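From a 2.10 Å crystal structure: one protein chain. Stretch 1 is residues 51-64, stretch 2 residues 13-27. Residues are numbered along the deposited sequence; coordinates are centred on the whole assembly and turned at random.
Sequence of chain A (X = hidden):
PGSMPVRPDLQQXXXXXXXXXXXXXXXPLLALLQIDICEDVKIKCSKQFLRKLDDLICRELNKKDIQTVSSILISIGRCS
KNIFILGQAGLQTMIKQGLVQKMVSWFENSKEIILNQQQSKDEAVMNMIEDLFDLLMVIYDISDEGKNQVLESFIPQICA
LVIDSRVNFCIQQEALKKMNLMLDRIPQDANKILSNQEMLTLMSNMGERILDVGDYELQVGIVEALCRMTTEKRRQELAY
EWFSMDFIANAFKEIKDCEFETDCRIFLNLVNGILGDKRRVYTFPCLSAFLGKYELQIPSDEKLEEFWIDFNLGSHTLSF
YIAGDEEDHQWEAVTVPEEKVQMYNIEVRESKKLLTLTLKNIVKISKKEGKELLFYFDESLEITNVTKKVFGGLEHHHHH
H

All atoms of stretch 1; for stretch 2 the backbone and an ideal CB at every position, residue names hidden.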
# COMPACT_ATOMS: atom_id res chain seq x y z
N ARG A 51 -21.64 -16.11 -9.82
CA ARG A 51 -21.81 -17.13 -8.79
C ARG A 51 -20.66 -18.12 -8.77
O ARG A 51 -20.19 -18.52 -7.70
CB ARG A 51 -23.13 -17.89 -9.00
CG ARG A 51 -23.26 -19.13 -8.14
CD ARG A 51 -23.61 -20.37 -8.96
NE ARG A 51 -23.40 -21.60 -8.20
CZ ARG A 51 -24.38 -22.33 -7.66
NH1 ARG A 51 -25.65 -21.96 -7.80
NH2 ARG A 51 -24.09 -23.44 -6.99
N LYS A 52 -20.20 -18.56 -9.95
CA LYS A 52 -19.08 -19.49 -10.02
C LYS A 52 -17.79 -18.84 -9.53
O LYS A 52 -17.02 -19.47 -8.80
CB LYS A 52 -18.90 -20.01 -11.45
CG LYS A 52 -20.04 -20.87 -11.99
CD LYS A 52 -19.82 -21.09 -13.48
CE LYS A 52 -20.90 -21.94 -14.10
NZ LYS A 52 -20.62 -22.16 -15.54
N LEU A 53 -17.54 -17.59 -9.93
CA LEU A 53 -16.41 -16.84 -9.39
C LEU A 53 -16.46 -16.78 -7.87
O LEU A 53 -15.46 -17.05 -7.19
CB LEU A 53 -16.41 -15.41 -9.95
CG LEU A 53 -15.47 -14.98 -11.06
CD1 LEU A 53 -14.96 -16.15 -11.88
CD2 LEU A 53 -16.16 -13.95 -11.95
N ASP A 54 -17.63 -16.44 -7.32
CA ASP A 54 -17.78 -16.34 -5.87
C ASP A 54 -17.50 -17.67 -5.20
O ASP A 54 -16.77 -17.74 -4.20
CB ASP A 54 -19.18 -15.84 -5.54
CG ASP A 54 -19.40 -15.65 -4.05
OD1 ASP A 54 -20.43 -16.11 -3.53
OD2 ASP A 54 -18.55 -15.01 -3.39
N ASP A 55 -18.06 -18.75 -5.75
CA ASP A 55 -17.84 -20.08 -5.20
C ASP A 55 -16.36 -20.44 -5.21
O ASP A 55 -15.82 -20.92 -4.21
CB ASP A 55 -18.64 -21.12 -6.00
CG ASP A 55 -20.15 -21.05 -5.74
OD1 ASP A 55 -20.61 -20.12 -5.03
OD2 ASP A 55 -20.89 -21.92 -6.27
N LEU A 56 -15.69 -20.23 -6.33
CA LEU A 56 -14.30 -20.64 -6.45
C LEU A 56 -13.39 -19.80 -5.54
O LEU A 56 -12.54 -20.35 -4.82
CB LEU A 56 -13.88 -20.54 -7.92
CG LEU A 56 -12.45 -20.92 -8.28
CD1 LEU A 56 -12.40 -22.41 -8.00
CD2 LEU A 56 -12.17 -20.63 -9.77
N ILE A 57 -13.59 -18.48 -5.49
CA ILE A 57 -12.70 -17.64 -4.68
C ILE A 57 -12.87 -17.94 -3.19
O ILE A 57 -11.88 -18.06 -2.45
CB ILE A 57 -12.94 -16.16 -5.00
CG1 ILE A 57 -12.32 -15.81 -6.36
CG2 ILE A 57 -12.39 -15.28 -3.90
CD1 ILE A 57 -12.80 -14.47 -6.90
N CYS A 58 -14.12 -18.09 -2.72
CA CYS A 58 -14.35 -18.41 -1.31
C CYS A 58 -13.75 -19.77 -0.94
O CYS A 58 -13.18 -19.93 0.15
CB CYS A 58 -15.86 -18.39 -1.01
SG CYS A 58 -16.60 -16.73 -1.05
N ARG A 59 -13.87 -20.75 -1.83
CA ARG A 59 -13.26 -22.05 -1.55
C ARG A 59 -11.75 -21.95 -1.42
O ARG A 59 -11.16 -22.46 -0.46
CB ARG A 59 -13.60 -23.05 -2.63
CG ARG A 59 -12.92 -24.38 -2.42
CD ARG A 59 -13.16 -25.28 -3.61
NE ARG A 59 -12.11 -25.20 -4.63
CZ ARG A 59 -12.27 -25.66 -5.87
NH1 ARG A 59 -13.44 -26.19 -6.22
NH2 ARG A 59 -11.29 -25.57 -6.76
N GLU A 60 -11.09 -21.32 -2.40
CA GLU A 60 -9.64 -21.20 -2.35
C GLU A 60 -9.17 -20.37 -1.15
O GLU A 60 -8.15 -20.69 -0.54
CB GLU A 60 -9.12 -20.61 -3.67
CG GLU A 60 -9.37 -21.53 -4.87
CD GLU A 60 -8.81 -22.95 -4.66
OE1 GLU A 60 -9.59 -23.93 -4.69
OE2 GLU A 60 -7.59 -23.08 -4.41
N LEU A 61 -9.91 -19.31 -0.80
CA LEU A 61 -9.60 -18.58 0.43
C LEU A 61 -9.69 -19.50 1.65
O LEU A 61 -8.79 -19.52 2.49
CB LEU A 61 -10.53 -17.37 0.59
CG LEU A 61 -10.24 -16.24 -0.42
CD1 LEU A 61 -11.28 -15.13 -0.37
CD2 LEU A 61 -8.84 -15.68 -0.14
N ASN A 62 -10.78 -20.28 1.75
CA ASN A 62 -10.94 -21.23 2.85
C ASN A 62 -9.79 -22.23 2.92
O ASN A 62 -9.40 -22.66 4.01
CB ASN A 62 -12.28 -21.98 2.71
CG ASN A 62 -13.45 -21.16 3.22
OD1 ASN A 62 -13.27 -20.18 3.95
ND2 ASN A 62 -14.67 -21.56 2.85
N LYS A 63 -9.24 -22.61 1.77
CA LYS A 63 -8.09 -23.50 1.74
C LYS A 63 -6.77 -22.79 1.98
O LYS A 63 -5.75 -23.47 2.11
CB LYS A 63 -8.04 -24.23 0.39
CG LYS A 63 -9.08 -25.37 0.27
CD LYS A 63 -9.69 -25.46 -1.14
CE LYS A 63 -8.66 -25.93 -2.15
NZ LYS A 63 -9.18 -26.33 -3.51
N LYS A 64 -6.76 -21.46 2.03
CA LYS A 64 -5.52 -20.69 2.14
C LYS A 64 -4.62 -20.88 0.92
O LYS A 64 -3.40 -20.79 1.03
CB LYS A 64 -4.75 -21.02 3.43
CG LYS A 64 -5.09 -20.12 4.62
CD LYS A 64 -6.19 -20.73 5.48
CE LYS A 64 -6.62 -19.78 6.60
NZ LYS A 64 -5.49 -19.28 7.42
N UNK A 13 -13.05 -18.84 -21.24
CA UNK A 13 -12.81 -18.40 -19.87
C UNK A 13 -13.75 -19.08 -18.88
O UNK A 13 -13.30 -19.57 -17.84
CB UNK A 13 -12.96 -16.88 -19.77
N UNK A 14 -15.05 -19.09 -19.17
CA UNK A 14 -15.98 -19.68 -18.20
C UNK A 14 -15.73 -21.18 -18.05
O UNK A 14 -15.79 -21.71 -16.93
CB UNK A 14 -17.43 -19.43 -18.63
N UNK A 15 -15.42 -21.87 -19.15
CA UNK A 15 -15.10 -23.29 -19.02
C UNK A 15 -13.83 -23.50 -18.21
O UNK A 15 -13.75 -24.47 -17.44
CB UNK A 15 -14.95 -23.93 -20.40
N UNK A 16 -12.85 -22.60 -18.33
CA UNK A 16 -11.69 -22.68 -17.46
C UNK A 16 -12.09 -22.56 -16.00
O UNK A 16 -11.56 -23.27 -15.13
CB UNK A 16 -10.68 -21.59 -17.82
N UNK A 17 -13.03 -21.66 -15.70
CA UNK A 17 -13.49 -21.50 -14.32
C UNK A 17 -14.22 -22.76 -13.86
O UNK A 17 -14.04 -23.21 -12.71
CB UNK A 17 -14.40 -20.28 -14.19
N UNK A 18 -15.02 -23.36 -14.74
CA UNK A 18 -15.64 -24.66 -14.47
C UNK A 18 -14.60 -25.73 -14.15
O UNK A 18 -14.77 -26.51 -13.21
CB UNK A 18 -16.48 -25.10 -15.67
N UNK A 19 -13.54 -25.81 -14.96
CA UNK A 19 -12.50 -26.82 -14.71
C UNK A 19 -11.85 -26.62 -13.35
O UNK A 19 -11.55 -27.59 -12.64
CB UNK A 19 -11.43 -26.77 -15.81
N UNK A 20 -11.58 -25.36 -12.98
CA UNK A 20 -11.05 -25.07 -11.65
C UNK A 20 -12.02 -25.49 -10.55
O UNK A 20 -11.62 -26.11 -9.55
CB UNK A 20 -10.73 -23.58 -11.52
N UNK A 21 -13.30 -25.11 -10.71
CA UNK A 21 -14.32 -25.46 -9.72
C UNK A 21 -14.51 -26.98 -9.62
O UNK A 21 -14.45 -27.56 -8.53
CB UNK A 21 -15.65 -24.79 -10.08
N UNK A 22 -14.79 -27.62 -10.75
CA UNK A 22 -15.24 -29.02 -10.70
C UNK A 22 -14.08 -30.01 -10.62
O UNK A 22 -14.19 -31.05 -9.96
CB UNK A 22 -16.09 -29.34 -11.93
N UNK A 23 -12.96 -29.72 -11.28
CA UNK A 23 -11.85 -30.66 -11.31
C UNK A 23 -10.68 -30.25 -10.43
O UNK A 23 -9.74 -31.03 -10.29
CB UNK A 23 -11.36 -30.83 -12.75
N UNK A 24 -10.72 -29.07 -9.80
CA UNK A 24 -9.55 -28.54 -9.11
C UNK A 24 -8.34 -28.56 -10.06
O UNK A 24 -7.23 -28.93 -9.68
CB UNK A 24 -9.26 -29.35 -7.84
N UNK A 25 -8.59 -28.19 -11.31
CA UNK A 25 -7.57 -28.11 -12.36
C UNK A 25 -7.45 -26.67 -12.84
O UNK A 25 -8.35 -26.16 -13.53
CB UNK A 25 -7.91 -29.04 -13.53
N UNK A 26 -6.33 -26.03 -12.51
CA UNK A 26 -6.11 -24.63 -12.85
C UNK A 26 -5.24 -24.44 -14.09
O UNK A 26 -5.05 -23.30 -14.52
CB UNK A 26 -5.47 -23.91 -11.66
N UNK A 27 -4.73 -25.52 -14.69
CA UNK A 27 -3.94 -25.40 -15.91
C UNK A 27 -4.66 -24.65 -17.04
O UNK A 27 -4.03 -23.78 -17.65
CB UNK A 27 -3.55 -26.80 -16.40

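Two helices pack with axes 9.9 Å apart at closest approach and N-to-C directions 41° apart; the CA atoms of Leu56 and position 21, 5.8 Å apart, mark the tightest register.

Position 13 has nothing of stretch 1 within 5.5 Å of its ideal CB and is unconstrained by it; it is Leu13.

At position 14 CA-to-CB runs sideways, but the ideal CB lies 5.2 Å from Lys52 NZ. A side chain ending in an acceptor, Glu, Asp or Gln, could use that ammonium. Glu14, with chi1 and chi2 both t, brings OE2 to 2.7 Å from Lys52 NZ, a hydrogen-bonded salt bridge.

Positions 15 and 16 find no neighbour within 5.5 Å of CB; they are Lys15 and Cys16.

Position 17 points toward stretch 1. Its ideal CB is 4.8 Å from Leu53 CD1 and 5.0 Å from Leu56 CD2, an apolar setting suited to Ile, Leu, Val or Met. It is Ile17, whose CD1 lies 3.9 Å from Leu53 CD1 and 4.2 Å from Leu56 CD2, while its CG2 touches Lys52 CB at 4.0 Å.

Position 18 starts away from stretch 1, yet its ideal CB is 5.1 Å from Lys52 NZ, favouring Asp, Asn or Glu. The residue is Asp18; OD1 accepts from Lys52 NZ at 2.9 Å in a second salt bridge. One turn apart, 14 and 18 thus share a single ammonium, and the Lys52 side chain fits as a knob among Glu14, Ile17, Asp18 and position 21.

Position 19 is out of reach, and is Asp19.

At position 20 the ideal CB is already 3.7 Å from Leu56 CD2, which favours a small residue such as Ala, Ser or Gly. Ala20 keeps that 3.7 Å contact through CB, and its carbonyl O accepts from Arg59 NH2 at 2.9 Å (166°).

Position 21 starts sideways, with its ideal CB 4.5 Å from Leu56 CD1, 4.7 Å from Arg59 NH1 and 5.9 Å from Lys52 CB; Leu, Met or Ile would suit. Leu21 is a knob among Lys52, Asp55, Leu56 and Arg59: CD1 is 3.9 Å from Lys52 CB, and CD2 is 3.8 Å from Leu56 CB. Its carbonyl O takes Arg59 NH1 at 2.9 Å, so the guanidinium edge binds two successive carbonyls.

Positions 22 and 23 point away, making polar residues reasonable; they are Arg22 and Lys23.

Position 24 has positive phi (52°), favouring Gly, Asn or Asp, and its ideal CB lies 4.4 Å from Arg59 NH2. It is Asn24, with OD1 3.5 Å from Arg59 NH2.

Position 25 points away just before a turn into a helix, where Asp, Ser, Thr or Asn could cap. Asp25 OD2 accepts from the backbone N of position 27 at 3.1 Å, a capping bond.

Position 26 points toward stretch 1 from farther off, so a side chain long enough to cross the gap, such as Phe, Tyr, Trp or Met, would be needed. Phe26 CZ comes within 4.1 Å of Leu56 CD1 and of Glu60 CD.

Position 27, out of reach, is Lys27.

Stretch 2 (13-27) LEKCIDDALRKNDFK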
# COMPACT_ATOMS: atom_id res chain seq x y z
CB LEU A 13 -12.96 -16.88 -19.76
CG LEU A 13 -12.75 -16.29 -18.35
CD1 LEU A 13 -11.35 -16.57 -17.83
CD2 LEU A 13 -13.04 -14.77 -18.30
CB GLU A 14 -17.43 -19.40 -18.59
CG GLU A 14 -18.42 -19.99 -17.59
CD GLU A 14 -19.81 -19.35 -17.63
OE1 GLU A 14 -20.03 -18.39 -18.39
OE2 GLU A 14 -20.69 -19.83 -16.87
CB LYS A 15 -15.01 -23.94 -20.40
CG LYS A 15 -16.39 -24.12 -21.05
CD LYS A 15 -16.33 -24.13 -22.57
CE LYS A 15 -17.68 -24.51 -23.17
NZ LYS A 15 -17.74 -25.92 -23.66
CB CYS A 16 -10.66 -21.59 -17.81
SG CYS A 16 -10.02 -21.72 -19.48
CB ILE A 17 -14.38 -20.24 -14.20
CG1 ILE A 17 -13.57 -18.95 -14.45
CG2 ILE A 17 -15.13 -20.20 -12.84
CD1 ILE A 17 -12.43 -18.70 -13.46
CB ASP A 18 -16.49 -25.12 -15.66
CG ASP A 18 -17.76 -24.29 -15.86
OD1 ASP A 18 -18.28 -23.70 -14.89
OD2 ASP A 18 -18.24 -24.27 -17.02
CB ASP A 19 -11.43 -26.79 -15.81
CG ASP A 19 -11.88 -27.43 -17.14
OD1 ASP A 19 -12.82 -28.26 -17.13
OD2 ASP A 19 -11.27 -27.11 -18.19
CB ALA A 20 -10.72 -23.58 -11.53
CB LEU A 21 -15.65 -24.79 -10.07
CG LEU A 21 -16.11 -23.53 -9.35
CD1 LEU A 21 -17.54 -23.21 -9.78
CD2 LEU A 21 -16.03 -23.68 -7.82
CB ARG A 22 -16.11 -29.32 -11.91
CG ARG A 22 -17.37 -28.44 -11.98
CD ARG A 22 -18.45 -29.04 -12.89
NE ARG A 22 -19.58 -29.53 -12.11
CZ ARG A 22 -20.64 -28.80 -11.82
NH1 ARG A 22 -20.71 -27.54 -12.25
NH2 ARG A 22 -21.62 -29.31 -11.10
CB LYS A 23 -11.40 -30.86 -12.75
CG LYS A 23 -12.51 -31.46 -13.62
CD LYS A 23 -12.11 -31.52 -15.08
CE LYS A 23 -12.79 -32.71 -15.81
NZ LYS A 23 -14.27 -32.67 -15.75
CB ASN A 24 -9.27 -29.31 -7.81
CG ASN A 24 -8.38 -28.53 -6.83
OD1 ASN A 24 -8.22 -27.32 -6.95
ND2 ASN A 24 -7.82 -29.22 -5.83
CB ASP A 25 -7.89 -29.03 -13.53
CG ASP A 25 -6.83 -28.98 -14.64
OD1 ASP A 25 -7.07 -29.49 -15.75
OD2 ASP A 25 -5.74 -28.41 -14.41
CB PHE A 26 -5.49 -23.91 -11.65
CG PHE A 26 -6.50 -23.53 -10.62
CD1 PHE A 26 -7.00 -22.24 -10.59
CD2 PHE A 26 -6.96 -24.45 -9.69
CE1 PHE A 26 -7.94 -21.88 -9.66
CE2 PHE A 26 -7.91 -24.09 -8.75
CZ PHE A 26 -8.40 -22.81 -8.73
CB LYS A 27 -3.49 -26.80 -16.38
CG LYS A 27 -2.44 -27.44 -15.50
CD LYS A 27 -1.61 -28.48 -16.26
CE LYS A 27 -2.47 -29.61 -16.81
NZ LYS A 27 -2.52 -30.81 -15.91
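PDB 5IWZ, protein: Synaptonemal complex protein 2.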